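Local atomic coordinates of alginate lyase (Bacteroides ovatus, PDB entry 3NNB), a protein that probably cleaves the polysaccharide alginate by beta-elimination, as its family of lyases does. Residues S47-M53 with K95-K100; F171-I175 with M195-F199; D227-T231 with L242-I247; K264-E268 with T278-L282; W345-R349 with I375-L381. All blocks are in the same frame, centred on the assembly; numbering follows the deposited sequence. Where two conformers were deposited one is given.

Interaction 1: residues S47-M53 with K95-K100; sequences SVMDKTM and KLDRNK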
# COMPACT_ATOMS: atom_id res chain seq x y z
N SER A 47 16.61 -10.06 -2.85
CA SER A 47 16.70 -10.03 -1.39
C SER A 47 17.42 -8.79 -0.95
O SER A 47 18.06 -8.10 -1.75
CB SER A 47 17.40 -11.26 -0.82
OG SER A 47 18.83 -11.16 -0.92
N VAL A 48 17.35 -8.54 0.37
CA VAL A 48 18.11 -7.45 0.96
C VAL A 48 19.65 -7.67 0.88
O VAL A 48 20.41 -6.76 1.17
CB VAL A 48 17.73 -7.20 2.44
CG1 VAL A 48 16.23 -6.77 2.53
CG2 VAL A 48 18.08 -8.42 3.37
N MSE A 49 20.10 -8.84 0.47
CA MSE A 49 21.53 -9.09 0.25
C MSE A 49 22.04 -8.52 -1.05
O MSE A 49 23.27 -8.48 -1.28
CB MSE A 49 21.83 -10.58 0.35
CG MSE A 49 21.25 -11.25 1.59
SE MSE A 49 21.68 -10.41 3.30
CE MSE A 49 23.49 -11.21 3.46
N ASP A 50 21.16 -8.05 -1.92
CA ASP A 50 21.60 -7.63 -3.24
C ASP A 50 22.22 -6.24 -3.25
O ASP A 50 23.04 -5.94 -4.12
CB ASP A 50 20.44 -7.65 -4.24
CG ASP A 50 19.94 -9.04 -4.52
OD1 ASP A 50 20.68 -10.00 -4.28
OD2 ASP A 50 18.78 -9.17 -4.97
N LYS A 51 21.82 -5.39 -2.31
CA LYS A 51 22.34 -4.03 -2.25
C LYS A 51 23.87 -4.06 -2.05
O LYS A 51 24.43 -4.96 -1.43
CB LYS A 51 21.61 -3.23 -1.16
CG LYS A 51 21.76 -3.74 0.28
CD LYS A 51 21.20 -2.76 1.31
CE LYS A 51 21.23 -3.36 2.74
NZ LYS A 51 20.22 -4.51 2.86
N THR A 52 24.57 -3.05 -2.53
CA THR A 52 26.02 -3.02 -2.28
C THR A 52 26.36 -2.47 -0.90
O THR A 52 27.32 -2.96 -0.25
CB THR A 52 26.75 -2.25 -3.37
OG1 THR A 52 25.89 -1.19 -3.84
CG2 THR A 52 27.08 -3.22 -4.50
N MSE A 53 25.54 -1.54 -0.41
CA MSE A 53 25.80 -0.91 0.89
C MSE A 53 25.19 -1.76 1.99
O MSE A 53 24.33 -2.58 1.74
CB MSE A 53 25.19 0.49 0.97
CG MSE A 53 25.84 1.51 0.08
SE MSE A 53 25.15 3.28 0.48
CE MSE A 53 25.88 3.46 2.30
N LYS A 95 19.74 1.87 -5.58
CA LYS A 95 20.92 1.14 -5.11
C LYS A 95 20.66 0.34 -3.84
O LYS A 95 21.42 -0.58 -3.49
CB LYS A 95 22.08 2.10 -4.82
CG LYS A 95 22.62 2.86 -6.03
CD LYS A 95 23.70 3.89 -5.55
CE LYS A 95 24.00 5.02 -6.58
NZ LYS A 95 24.55 6.28 -5.91
N LEU A 96 19.62 0.72 -3.11
CA LEU A 96 19.32 0.11 -1.81
C LEU A 96 18.16 -0.89 -1.97
O LEU A 96 18.04 -1.49 -3.02
CB LEU A 96 19.08 1.21 -0.79
CG LEU A 96 20.24 2.19 -0.63
CD1 LEU A 96 19.94 3.22 0.48
CD2 LEU A 96 21.55 1.41 -0.33
N ASP A 97 17.37 -1.13 -0.92
CA ASP A 97 16.42 -2.25 -0.90
C ASP A 97 15.01 -1.98 -1.43
O ASP A 97 14.24 -2.92 -1.64
CB ASP A 97 16.30 -2.80 0.53
CG ASP A 97 17.57 -3.46 1.03
OD1 ASP A 97 18.30 -4.02 0.18
OD2 ASP A 97 17.79 -3.44 2.26
N ARG A 98 14.64 -0.71 -1.58
CA ARG A 98 13.22 -0.33 -1.80
C ARG A 98 12.62 -0.95 -3.06
O ARG A 98 11.49 -1.49 -3.02
CB ARG A 98 13.06 1.19 -1.91
CG ARG A 98 11.66 1.63 -2.26
CD ARG A 98 10.71 1.28 -1.16
NE ARG A 98 9.33 1.69 -1.44
CZ ARG A 98 8.43 0.93 -2.07
NH1 ARG A 98 8.75 -0.26 -2.53
NH2 ARG A 98 7.18 1.38 -2.23
N ASN A 99 13.35 -0.88 -4.16
CA ASN A 99 12.83 -1.43 -5.43
C ASN A 99 12.82 -2.94 -5.48
O ASN A 99 11.93 -3.52 -6.07
CB ASN A 99 13.54 -0.80 -6.65
CG ASN A 99 13.18 0.70 -6.83
OD1 ASN A 99 12.16 1.16 -6.31
ND2 ASN A 99 14.02 1.45 -7.58
N LYS A 100 13.77 -3.58 -4.82
CA LYS A 100 13.75 -5.03 -4.69
C LYS A 100 12.54 -5.47 -3.86
O LYS A 100 11.83 -6.42 -4.24
CB LYS A 100 15.04 -5.58 -4.08
CG LYS A 100 16.38 -5.37 -4.83
CD LYS A 100 16.34 -5.73 -6.26
CE LYS A 100 17.80 -5.86 -6.85
NZ LYS A 100 18.30 -7.31 -6.88
O HOH W 1 18.82 -5.47 -2.01
O HOH W 2 23.42 -1.82 -4.69

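Interaction 2: residues F171-I175 with M195-F199; sequences FTEMI and MKEWF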
# COMPACT_ATOMS: atom_id res chain seq x y z
N PHE A 171 2.55 -4.53 1.77
CA PHE A 171 2.37 -5.78 2.48
C PHE A 171 0.92 -5.97 2.91
O PHE A 171 0.46 -7.11 3.11
CB PHE A 171 3.30 -5.86 3.69
CG PHE A 171 4.75 -6.10 3.38
CD1 PHE A 171 5.26 -6.17 2.08
CD2 PHE A 171 5.63 -6.23 4.43
CE1 PHE A 171 6.63 -6.42 1.86
CE2 PHE A 171 6.97 -6.46 4.21
CZ PHE A 171 7.47 -6.56 2.92
N THR A 172 0.17 -4.88 3.03
CA THR A 172 -1.26 -4.97 3.37
C THR A 172 -2.01 -5.80 2.34
O THR A 172 -2.80 -6.70 2.68
CB THR A 172 -1.90 -3.60 3.57
OG1 THR A 172 -1.80 -2.82 2.36
CG2 THR A 172 -1.30 -2.89 4.83
N GLU A 173 -1.74 -5.54 1.07
CA GLU A 173 -2.30 -6.26 -0.04
C GLU A 173 -1.65 -7.64 -0.24
O GLU A 173 -2.34 -8.63 -0.48
CB GLU A 173 -2.15 -5.42 -1.33
CG GLU A 173 -2.72 -6.05 -2.52
CD GLU A 173 -2.75 -5.13 -3.76
OE1 GLU A 173 -2.12 -4.07 -3.70
OE2 GLU A 173 -3.35 -5.56 -4.78
N MSE A 174 -0.31 -7.70 -0.12
CA MSE A 174 0.39 -8.97 -0.21
C MSE A 174 -0.17 -10.04 0.72
O MSE A 174 -0.26 -11.20 0.36
CB MSE A 174 1.88 -8.75 0.08
CG MSE A 174 2.70 -9.94 -0.32
SE MSE A 174 4.56 -9.83 0.25
CE MSE A 174 4.23 -10.11 2.10
N ILE A 175 -0.56 -9.63 1.92
CA ILE A 175 -1.10 -10.56 2.90
C ILE A 175 -2.39 -11.19 2.34
O ILE A 175 -2.58 -12.40 2.48
CB ILE A 175 -1.36 -9.89 4.25
CG1 ILE A 175 -0.03 -9.79 5.02
CG2 ILE A 175 -2.47 -10.66 5.04
CD1 ILE A 175 -0.08 -8.80 6.23
N MSE A 195 5.72 -17.00 7.90
CA MSE A 195 5.23 -15.67 7.54
C MSE A 195 4.51 -14.98 8.72
O MSE A 195 4.70 -13.77 8.99
CB MSE A 195 4.34 -15.76 6.31
CG MSE A 195 5.10 -16.12 5.03
SE MSE A 195 6.62 -15.02 4.61
CE MSE A 195 5.78 -13.28 4.76
N LYS A 196 3.65 -15.71 9.41
CA LYS A 196 2.96 -15.14 10.58
C LYS A 196 3.97 -14.76 11.67
O LYS A 196 3.81 -13.74 12.34
CB LYS A 196 1.92 -16.10 11.12
CG LYS A 196 0.74 -16.23 10.19
CD LYS A 196 -0.27 -17.31 10.64
CE LYS A 196 -1.12 -16.87 11.82
NZ LYS A 196 -0.39 -16.96 13.12
N GLU A 197 5.02 -15.57 11.85
CA GLU A 197 6.07 -15.26 12.84
C GLU A 197 6.84 -14.00 12.46
O GLU A 197 7.13 -13.17 13.31
CB GLU A 197 7.02 -16.45 13.05
CG GLU A 197 6.38 -17.57 13.90
CD GLU A 197 7.28 -18.78 14.12
OE1 GLU A 197 8.38 -18.83 13.56
OE2 GLU A 197 6.86 -19.69 14.87
N TRP A 198 7.15 -13.84 11.17
CA TRP A 198 7.82 -12.60 10.71
C TRP A 198 6.95 -11.37 10.99
O TRP A 198 7.43 -10.39 11.58
CB TRP A 198 8.15 -12.70 9.22
CG TRP A 198 9.10 -11.63 8.75
CD1 TRP A 198 10.45 -11.76 8.60
CD2 TRP A 198 8.78 -10.31 8.31
NE1 TRP A 198 10.99 -10.61 8.14
CE2 TRP A 198 9.99 -9.70 7.94
CE3 TRP A 198 7.59 -9.59 8.16
CZ2 TRP A 198 10.06 -8.41 7.47
CZ3 TRP A 198 7.67 -8.31 7.69
CH2 TRP A 198 8.90 -7.73 7.35
N PHE A 199 5.67 -11.43 10.62
CA PHE A 199 4.78 -10.29 10.83
C PHE A 199 4.54 -10.08 12.33
O PHE A 199 4.31 -8.97 12.75
CB PHE A 199 3.46 -10.45 10.05
CG PHE A 199 3.58 -9.96 8.63
CD1 PHE A 199 3.48 -8.59 8.35
CD2 PHE A 199 3.89 -10.85 7.57
CE1 PHE A 199 3.64 -8.12 7.08
CE2 PHE A 199 4.06 -10.35 6.30
CZ PHE A 199 3.93 -8.99 6.05

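Interaction 3: residues D227-T231 with L242-I247; sequences DVQLT and LAMKTI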
# COMPACT_ATOMS: atom_id res chain seq x y z
N ASP A 227 -1.49 3.32 10.93
CA ASP A 227 -2.62 2.62 11.58
C ASP A 227 -3.17 1.51 10.69
O ASP A 227 -3.52 0.44 11.17
CB ASP A 227 -3.74 3.58 11.94
CG ASP A 227 -3.45 4.42 13.16
OD1 ASP A 227 -2.35 4.32 13.75
OD2 ASP A 227 -4.34 5.21 13.55
N VAL A 228 -3.33 1.78 9.39
CA VAL A 228 -3.80 0.74 8.47
C VAL A 228 -2.89 -0.49 8.48
O VAL A 228 -3.35 -1.63 8.56
CB VAL A 228 -3.99 1.25 7.00
CG1 VAL A 228 -4.59 0.17 6.13
CG2 VAL A 228 -4.88 2.49 6.99
N GLN A 229 -1.58 -0.24 8.43
CA GLN A 229 -0.63 -1.34 8.38
C GLN A 229 -0.67 -2.08 9.72
O GLN A 229 -0.74 -3.30 9.74
CB GLN A 229 0.79 -0.79 8.17
CG GLN A 229 1.03 -0.11 6.83
CD GLN A 229 2.53 0.01 6.55
OE1 GLN A 229 3.20 -1.00 6.30
NE2 GLN A 229 3.05 1.26 6.53
N LEU A 230 -0.67 -1.36 10.84
CA LEU A 230 -0.72 -2.04 12.15
C LEU A 230 -1.97 -2.95 12.23
O LEU A 230 -1.90 -4.10 12.69
CB LEU A 230 -0.70 -1.02 13.29
CG LEU A 230 -0.58 -1.63 14.70
CD1 LEU A 230 0.83 -2.20 14.91
CD2 LEU A 230 -0.93 -0.55 15.76
N THR A 231 -3.09 -2.43 11.74
CA THR A 231 -4.37 -3.15 11.80
C THR A 231 -4.29 -4.42 10.95
O THR A 231 -4.64 -5.51 11.41
CB THR A 231 -5.51 -2.27 11.38
OG1 THR A 231 -5.57 -1.14 12.26
CG2 THR A 231 -6.86 -3.02 11.47
N LEU A 242 -5.84 -5.97 19.07
CA LEU A 242 -5.05 -4.81 18.68
C LEU A 242 -5.66 -4.16 17.43
O LEU A 242 -5.67 -2.94 17.33
CB LEU A 242 -3.59 -5.21 18.36
CG LEU A 242 -2.63 -4.11 17.89
CD1 LEU A 242 -2.52 -2.87 18.81
CD2 LEU A 242 -1.18 -4.71 17.71
N ALA A 243 -6.12 -4.96 16.48
CA ALA A 243 -6.79 -4.45 15.29
C ALA A 243 -8.04 -3.67 15.66
O ALA A 243 -8.23 -2.54 15.20
CB ALA A 243 -7.14 -5.57 14.31
N MSE A 244 -8.87 -4.25 16.54
CA MSE A 244 -10.10 -3.58 17.00
C MSE A 244 -9.80 -2.22 17.67
O MSE A 244 -10.48 -1.21 17.37
CB MSE A 244 -10.89 -4.51 17.94
CG MSE A 244 -12.32 -4.12 18.18
SE MSE A 244 -13.42 -4.38 16.61
CE MSE A 244 -13.40 -6.32 16.48
N LYS A 245 -8.81 -2.19 18.54
CA LYS A 245 -8.44 -0.96 19.23
C LYS A 245 -8.01 0.12 18.23
O LYS A 245 -8.42 1.26 18.34
CB LYS A 245 -7.31 -1.22 20.21
CG LYS A 245 -6.67 0.04 20.76
CD LYS A 245 -5.45 -0.28 21.62
CE LYS A 245 -5.07 0.89 22.51
NZ LYS A 245 -4.57 2.06 21.74
N THR A 246 -7.17 -0.26 17.27
CA THR A 246 -6.62 0.68 16.30
C THR A 246 -7.75 1.22 15.42
O THR A 246 -7.81 2.41 15.12
CB THR A 246 -5.51 -0.01 15.47
OG1 THR A 246 -4.55 -0.57 16.37
CG2 THR A 246 -4.80 1.00 14.54
N ILE A 247 -8.67 0.35 15.05
CA ILE A 247 -9.87 0.76 14.28
C ILE A 247 -10.74 1.74 15.05
O ILE A 247 -11.17 2.78 14.53
CB ILE A 247 -10.68 -0.46 13.83
CG1 ILE A 247 -9.89 -1.26 12.76
CG2 ILE A 247 -12.06 -0.04 13.24
CD1 ILE A 247 -10.44 -2.66 12.45
O HOH W 3 -6.01 4.47 15.58

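Interaction 4: residues K264-E268 with T278-L282; sequences KQPLE and TIFNL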
# COMPACT_ATOMS: atom_id res chain seq x y z
N LYS A 264 -11.06 19.36 2.88
CA LYS A 264 -9.66 19.57 2.56
C LYS A 264 -8.75 18.78 3.49
O LYS A 264 -9.03 18.67 4.68
CB LYS A 264 -9.30 21.05 2.62
CG LYS A 264 -9.88 21.94 1.50
CD LYS A 264 -9.34 23.35 1.52
CE LYS A 264 -10.02 24.22 0.47
NZ LYS A 264 -11.39 24.58 0.85
N GLN A 265 -7.64 18.28 2.95
CA GLN A 265 -6.62 17.66 3.76
C GLN A 265 -5.38 18.55 3.66
O GLN A 265 -4.54 18.38 2.76
CB GLN A 265 -6.29 16.24 3.30
CG GLN A 265 -7.49 15.30 3.19
CD GLN A 265 -7.13 14.01 2.47
OE1 GLN A 265 -6.16 13.35 2.85
NE2 GLN A 265 -7.80 13.73 1.37
N PRO A 266 -5.30 19.54 4.54
CA PRO A 266 -4.31 20.60 4.31
C PRO A 266 -2.87 20.14 4.23
O PRO A 266 -2.09 20.77 3.50
CB PRO A 266 -4.50 21.55 5.51
CG PRO A 266 -5.42 20.89 6.43
CD PRO A 266 -6.15 19.82 5.69
N LEU A 267 -2.49 19.10 4.97
CA LEU A 267 -1.09 18.66 4.94
C LEU A 267 -0.73 17.97 3.63
O LEU A 267 0.45 17.93 3.26
CB LEU A 267 -0.76 17.76 6.12
CG LEU A 267 -0.93 18.40 7.50
CD1 LEU A 267 -0.75 17.37 8.66
CD2 LEU A 267 0.02 19.63 7.66
N GLU A 268 -1.74 17.41 2.95
CA GLU A 268 -1.55 16.85 1.62
C GLU A 268 -1.63 17.95 0.54
O GLU A 268 -0.91 17.92 -0.44
CB GLU A 268 -2.57 15.77 1.34
CG GLU A 268 -2.74 14.75 2.49
CD GLU A 268 -1.44 14.15 2.96
OE1 GLU A 268 -0.48 14.02 2.13
OE2 GLU A 268 -1.36 13.85 4.18
N THR A 278 -3.55 13.75 -1.90
CA THR A 278 -4.97 13.73 -1.53
C THR A 278 -5.53 12.33 -1.85
O THR A 278 -6.24 11.71 -1.05
CB THR A 278 -5.75 14.79 -2.30
OG1 THR A 278 -5.41 16.10 -1.81
CG2 THR A 278 -7.28 14.59 -2.17
N ILE A 279 -5.21 11.84 -3.03
CA ILE A 279 -5.68 10.50 -3.46
C ILE A 279 -5.02 9.34 -2.68
O ILE A 279 -5.67 8.39 -2.32
CB ILE A 279 -5.47 10.34 -5.01
CG1 ILE A 279 -6.40 11.30 -5.75
CG2 ILE A 279 -5.65 8.87 -5.45
CD1 ILE A 279 -6.10 11.42 -7.25
N PHE A 280 -3.72 9.45 -2.46
CA PHE A 280 -2.94 8.47 -1.67
C PHE A 280 -3.60 8.29 -0.31
O PHE A 280 -3.88 7.15 0.11
CB PHE A 280 -1.54 9.05 -1.51
CG PHE A 280 -0.46 8.11 -0.95
CD1 PHE A 280 -0.05 6.99 -1.65
CD2 PHE A 280 0.20 8.44 0.23
CE1 PHE A 280 1.01 6.21 -1.17
CE2 PHE A 280 1.22 7.66 0.71
CZ PHE A 280 1.64 6.56 0.02
N ASN A 281 -3.91 9.39 0.36
CA ASN A 281 -4.49 9.31 1.70
C ASN A 281 -5.92 8.79 1.65
O ASN A 281 -6.29 7.97 2.44
CB ASN A 281 -4.41 10.68 2.41
CG ASN A 281 -4.20 10.59 3.89
OD1 ASN A 281 -3.69 9.61 4.42
ND2 ASN A 281 -4.51 11.69 4.59
N LEU A 282 -6.71 9.27 0.68
CA LEU A 282 -8.08 8.76 0.52
C LEU A 282 -8.09 7.25 0.24
O LEU A 282 -8.95 6.52 0.78
CB LEU A 282 -8.82 9.50 -0.61
CG LEU A 282 -9.69 10.67 -0.20
CD1 LEU A 282 -10.01 11.53 -1.43
CD2 LEU A 282 -10.96 10.13 0.56
O HOH W 4 -7.42 17.19 0.14

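Interaction 5: residues W345-R349 with I375-L381; sequences WILRR and IHLIYSL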
# COMPACT_ATOMS: atom_id res chain seq x y z
N TRP A 345 -11.06 5.64 -9.85
CA TRP A 345 -11.09 4.38 -9.11
C TRP A 345 -11.28 4.58 -7.60
O TRP A 345 -11.87 3.73 -6.95
CB TRP A 345 -9.88 3.52 -9.46
CG TRP A 345 -10.04 3.01 -10.83
CD1 TRP A 345 -9.54 3.54 -11.96
CD2 TRP A 345 -10.83 1.87 -11.23
NE1 TRP A 345 -9.99 2.82 -13.05
CE2 TRP A 345 -10.75 1.78 -12.62
CE3 TRP A 345 -11.59 0.92 -10.53
CZ2 TRP A 345 -11.41 0.77 -13.33
CZ3 TRP A 345 -12.24 -0.06 -11.25
CH2 TRP A 345 -12.15 -0.12 -12.63
N ILE A 346 -10.84 5.71 -7.05
CA ILE A 346 -11.30 6.09 -5.71
C ILE A 346 -12.83 6.09 -5.67
O ILE A 346 -13.43 5.61 -4.69
CB ILE A 346 -10.69 7.47 -5.28
CG1 ILE A 346 -9.16 7.35 -5.05
CG2 ILE A 346 -11.37 8.05 -4.03
CD1 ILE A 346 -8.69 6.42 -3.88
N LEU A 347 -13.47 6.66 -6.71
CA LEU A 347 -14.92 6.75 -6.75
C LEU A 347 -15.61 5.38 -6.85
O LEU A 347 -16.58 5.14 -6.16
CB LEU A 347 -15.38 7.66 -7.88
CG LEU A 347 -15.04 9.13 -7.69
CD1 LEU A 347 -15.68 9.91 -8.82
CD2 LEU A 347 -15.51 9.68 -6.33
N ARG A 348 -15.05 4.47 -7.65
CA ARG A 348 -15.51 3.07 -7.65
C ARG A 348 -15.48 2.45 -6.26
O ARG A 348 -16.44 1.85 -5.81
CB ARG A 348 -14.60 2.26 -8.57
CG ARG A 348 -14.78 0.75 -8.55
CD ARG A 348 -16.15 0.23 -9.03
NE ARG A 348 -16.41 0.53 -10.44
CZ ARG A 348 -16.09 -0.24 -11.49
NH1 ARG A 348 -15.47 -1.41 -11.36
NH2 ARG A 348 -16.40 0.17 -12.70
N ARG A 349 -14.36 2.64 -5.57
CA ARG A 349 -14.19 2.04 -4.26
C ARG A 349 -15.14 2.64 -3.25
O ARG A 349 -15.73 1.91 -2.43
CB ARG A 349 -12.73 2.17 -3.84
CG ARG A 349 -11.81 1.42 -4.79
CD ARG A 349 -10.37 1.85 -4.67
NE ARG A 349 -9.82 1.57 -3.36
CZ ARG A 349 -8.59 1.95 -2.96
NH1 ARG A 349 -7.74 2.62 -3.77
NH2 ARG A 349 -8.22 1.63 -1.75
N ILE A 375 -7.32 -3.79 -12.18
CA ILE A 375 -8.18 -3.13 -11.22
C ILE A 375 -9.66 -3.50 -11.45
O ILE A 375 -10.44 -3.53 -10.52
CB ILE A 375 -7.93 -1.59 -11.22
CG1 ILE A 375 -8.54 -0.97 -9.99
CG2 ILE A 375 -8.41 -0.98 -12.53
CD1 ILE A 375 -7.89 0.38 -9.63
N HIS A 376 -10.02 -3.87 -12.68
CA HIS A 376 -11.38 -4.32 -12.96
C HIS A 376 -11.76 -5.59 -12.20
O HIS A 376 -12.94 -5.85 -11.89
CB HIS A 376 -11.59 -4.54 -14.46
CG HIS A 376 -11.57 -3.30 -15.28
ND1 HIS A 376 -12.62 -2.38 -15.28
CD2 HIS A 376 -10.66 -2.84 -16.16
CE1 HIS A 376 -12.35 -1.43 -16.16
NE2 HIS A 376 -11.16 -1.67 -16.69
N LEU A 377 -10.77 -6.41 -11.88
CA LEU A 377 -10.97 -7.62 -11.15
C LEU A 377 -11.06 -7.39 -9.62
O LEU A 377 -11.81 -8.06 -8.93
CB LEU A 377 -9.80 -8.59 -11.42
CG LEU A 377 -9.52 -9.07 -12.85
CD1 LEU A 377 -8.26 -9.94 -12.92
CD2 LEU A 377 -10.76 -9.84 -13.45
N ILE A 378 -10.27 -6.44 -9.14
CA ILE A 378 -10.07 -6.23 -7.71
C ILE A 378 -11.15 -5.33 -7.12
O ILE A 378 -11.58 -5.53 -5.98
CB ILE A 378 -8.68 -5.59 -7.43
CG1 ILE A 378 -7.57 -6.50 -7.94
CG2 ILE A 378 -8.52 -5.28 -5.93
CD1 ILE A 378 -7.69 -7.92 -7.43
N TYR A 379 -11.58 -4.34 -7.88
CA TYR A 379 -12.67 -3.45 -7.47
C TYR A 379 -13.83 -3.50 -8.47
O TYR A 379 -14.20 -2.49 -9.09
CB TYR A 379 -12.13 -2.02 -7.34
CG TYR A 379 -11.05 -1.94 -6.26
CD1 TYR A 379 -11.33 -2.28 -4.94
CD2 TYR A 379 -9.78 -1.47 -6.56
CE1 TYR A 379 -10.34 -2.20 -3.96
CE2 TYR A 379 -8.81 -1.37 -5.59
CZ TYR A 379 -9.08 -1.75 -4.30
OH TYR A 379 -8.08 -1.66 -3.33
N SER A 380 -14.41 -4.70 -8.59
CA SER A 380 -15.50 -4.96 -9.51
C SER A 380 -16.81 -4.45 -8.92
O SER A 380 -16.90 -4.03 -7.74
CB SER A 380 -15.62 -6.47 -9.78
OG SER A 380 -16.22 -7.16 -8.67
N LEU A 381 -17.82 -4.53 -9.76
CA LEU A 381 -19.20 -4.22 -9.43
C LEU A 381 -20.02 -5.45 -9.06
O LEU A 381 -21.25 -5.39 -9.02
CB LEU A 381 -19.81 -3.46 -10.59
CG LEU A 381 -19.23 -2.04 -10.86
CD1 LEU A 381 -19.91 -1.41 -12.08
CD2 LEU A 381 -19.33 -1.07 -9.69
O HOH W 5 -15.11 -2.28 -14.22

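Interaction 1: residues S47-M53 with K95-K100
A type I beta turn, S47 to D50, and the K51 that follows it are tied to the start of helix 98-118 by two salt bridges of opposite sense: K51 to D97 and K100 to D50. K51 NZ lies 2.7 Å from D97 OD2, which accepts through its syn lone pair, on the side of OD1; the bend at chi4 (-69°) also brings NZ to V48 O (2.8 Å), while K60 O and D62 O are further acceptors. With K51 cut back to an alanine, the buried D97 carboxylate is likely to lose its cationic mate, and V48 O, K60 O and D62 O a shared donor. D50 OD2 is gripped through opposite faces of its carboxylate plane, by K100 NZ at 2.7 Å and by S47 N at 3.2 Å. One water links S47 O to D97 OD1. Beyond the charges, M53 CB (selenomethionine) meets L96 CD2 at 4.0 Å. With M49 N bonded to S47 OG, the loop combines an ST turn and a beta turn, here pinned by salt bridges to the beginning of a helix.

Interaction 2: residues F171-I175 with M195-F199
Aromatic contacts between F171, W198 and F199 lead this buried helix pair. F171 and F199 meet obliquely, ring centroids 5.7 Å apart and planes at 74°, with F171 CD2 closest to F199 CZ (3.6 Å). W198 CH2 approaches the F171 ring at its edge, 3.9 Å from CE2; its indole NE1 is bonded to M142 O.

A CH-pi contact supplies the second kind. I175 CD1 stands over the F199 face, 4.1 Å from the centroid and 17° off the normal; with chi2 at 165° the side chain extends across to the ring. W198 CE3 lies over the opposite face, and the F199 ring is therefore sandwiched.

The remaining contacts are made by selenomethionine methyls. M174, bent at chi3, places CE near the plane of the F199 ring at its edge (CZ 4.1 Å away), and the same methyl lies over a face of F171. M195 CE comes within 4.4 Å of M174 CE.

No hydrogen bond crosses the contact. The axes of the two segments run nearly antiparallel yet 13.3 Å apart, so large side chains fill the interval, with Y233 of helix 221-236 also touching F171 and F199. Such antiparallel helices joined through an aromatic interior are consistent with the alpha/alpha toroid of the six-hairpin clan.

Interaction 3: residues D227-T231 with L242-I247
D227 O, which faces T246 CG2 across the contact at 3.6 Å, accepts two bonds from T231: OG1 at 2.8 Å and the backbone N at 3.0 Å, reaching it from opposite faces of the carbonyl plane. The facing helix repeats the pattern, T246 OG1 and T246 N both donating to L242 O. Each threonine hydroxyl is thus spent on its own helix, and no direct hydrogen bond crosses between the segments. The two side chains slide past each other in opposite senses, T231 OG1 lying only 3.2 Å from T246 CG2. Helices 221-236 and 240-258 are a consecutive antiparallel pair, an alpha hairpin, consistent with a fold of the six-hairpin clan; the axes of segments 227-231 and 242-247 pass 9.2 Å apart at 158°. Small residues meet at the closest approach: T231 and A243 have their CA atoms 4.4 Å apart. The T231 methyl, placed beside the carbonyl carbon by chi1 of -60°, touches A243 CB and I247 CD1. A glycine at T231 would probably open a gap beside I247 and A243 and leave D227 O with one donor fewer. L230 CD2 packs on L242 CD1 at 4.1 Å. A water donates to both D227 OD2 and T246 O, and that carboxylate oxygen also forms a salt bridge with R254.

Interaction 4: residues K264-E268 with T278-L282
The side chain of Q265 runs from the helix 266-269 side to N281, T278 and L282 on helix 274-293. Its CB leads toward that helix, and CG stands anti to the carbonyl carbon (chi1 -55°), the chain extended beyond it carrying the amide across. CD lies 4.1 Å from N281 ND2. At the tip, Q265 OE1 accepts from N281 ND2 at 2.9 Å, with an N-H...O angle of 154°; the donor is slightly tilted from the carbonyl plane, and the two amide planes are 32° apart. N281 CB also sits 3.2 Å from OE1. Q265 holds the N-cap position of the short helix 266-269, so this bond ties the entrance of one helix to the flank of the next long one. The other amide branch, NE2, is 3.5 Å from T278 O and packs beside the T278 methyl (CG2 3.7 Å) and L282 CG. A water joins the Q265 backbone N to T278 OG1, whose hydroxyl is also bonded to A274 O. E268 brings its CB to 3.9 Å from T278 N, while its OE2 is bonded to N221 N. N281 ND2 has a second acceptor in Q258 OE1, at the end of helix 240-258.

Interaction 5: residues W345-R349 with I375-L381
I375 lies flat on the indole of W345: its CG2 is 3.6 Å from the centroid of the six-membered ring, close to the ring normal, while CD1 reaches toward W345 CG. The chi1 of -165° sends CG1 and CD1 along the indole and sets CG2 over the benzo part. H376 takes the edge of the same ring system in an edge-to-face pair, W345 pointing its edge at the imidazole face with planes at 84°. A water 2.7 Å from H376 ND1 accepts from R348 NH1. The indole N-H is bonded to T369. In this way the short helix 375-378 and the chain's C-terminal tail dock against helix 336-351. Y379, the first residue after that short helix, offers its carbonyl O to R348 NH1 at 2.8 Å, in the carbonyl plane and with an N-H...O angle of 160°. Its ring is sandwiched: in the conformers given, I378 CG2 covers one face and R349 CG the other, 3.7 Å from the centroid. The R349 guanidinium is nearly parallel to the ring; its NH2 has D287 as salt-bridge partner. L381 closes over R348, CD2 standing 3.4 Å from NE on one guanidinium face, with W345 CZ3 over the opposite one; R348 NE is paired with E360.

How the interactions relate
Two pairs of contacts touch directly. Interactions 2 and 3 meet where T172 CG2 packs on Q229 CA at 3.9 Å, and helix 221-236 also supplies Y233 against the aromatic cluster of interaction 2. Interactions 4 and 5 meet through I279 CG2 and I346 CG1, also 3.9 Å apart, joining helices 274-293 and 336-351. N221, at the start of helix 221-236, carries the connection from interaction 3 to interaction 4. Interactions 1 and 5 lie on opposite sides of the chain's centre, their own centres 33 Å apart. The bound sodium ion, held by E182, S184 and F187, lies about 12 Å from the M195 side chain of interaction 2.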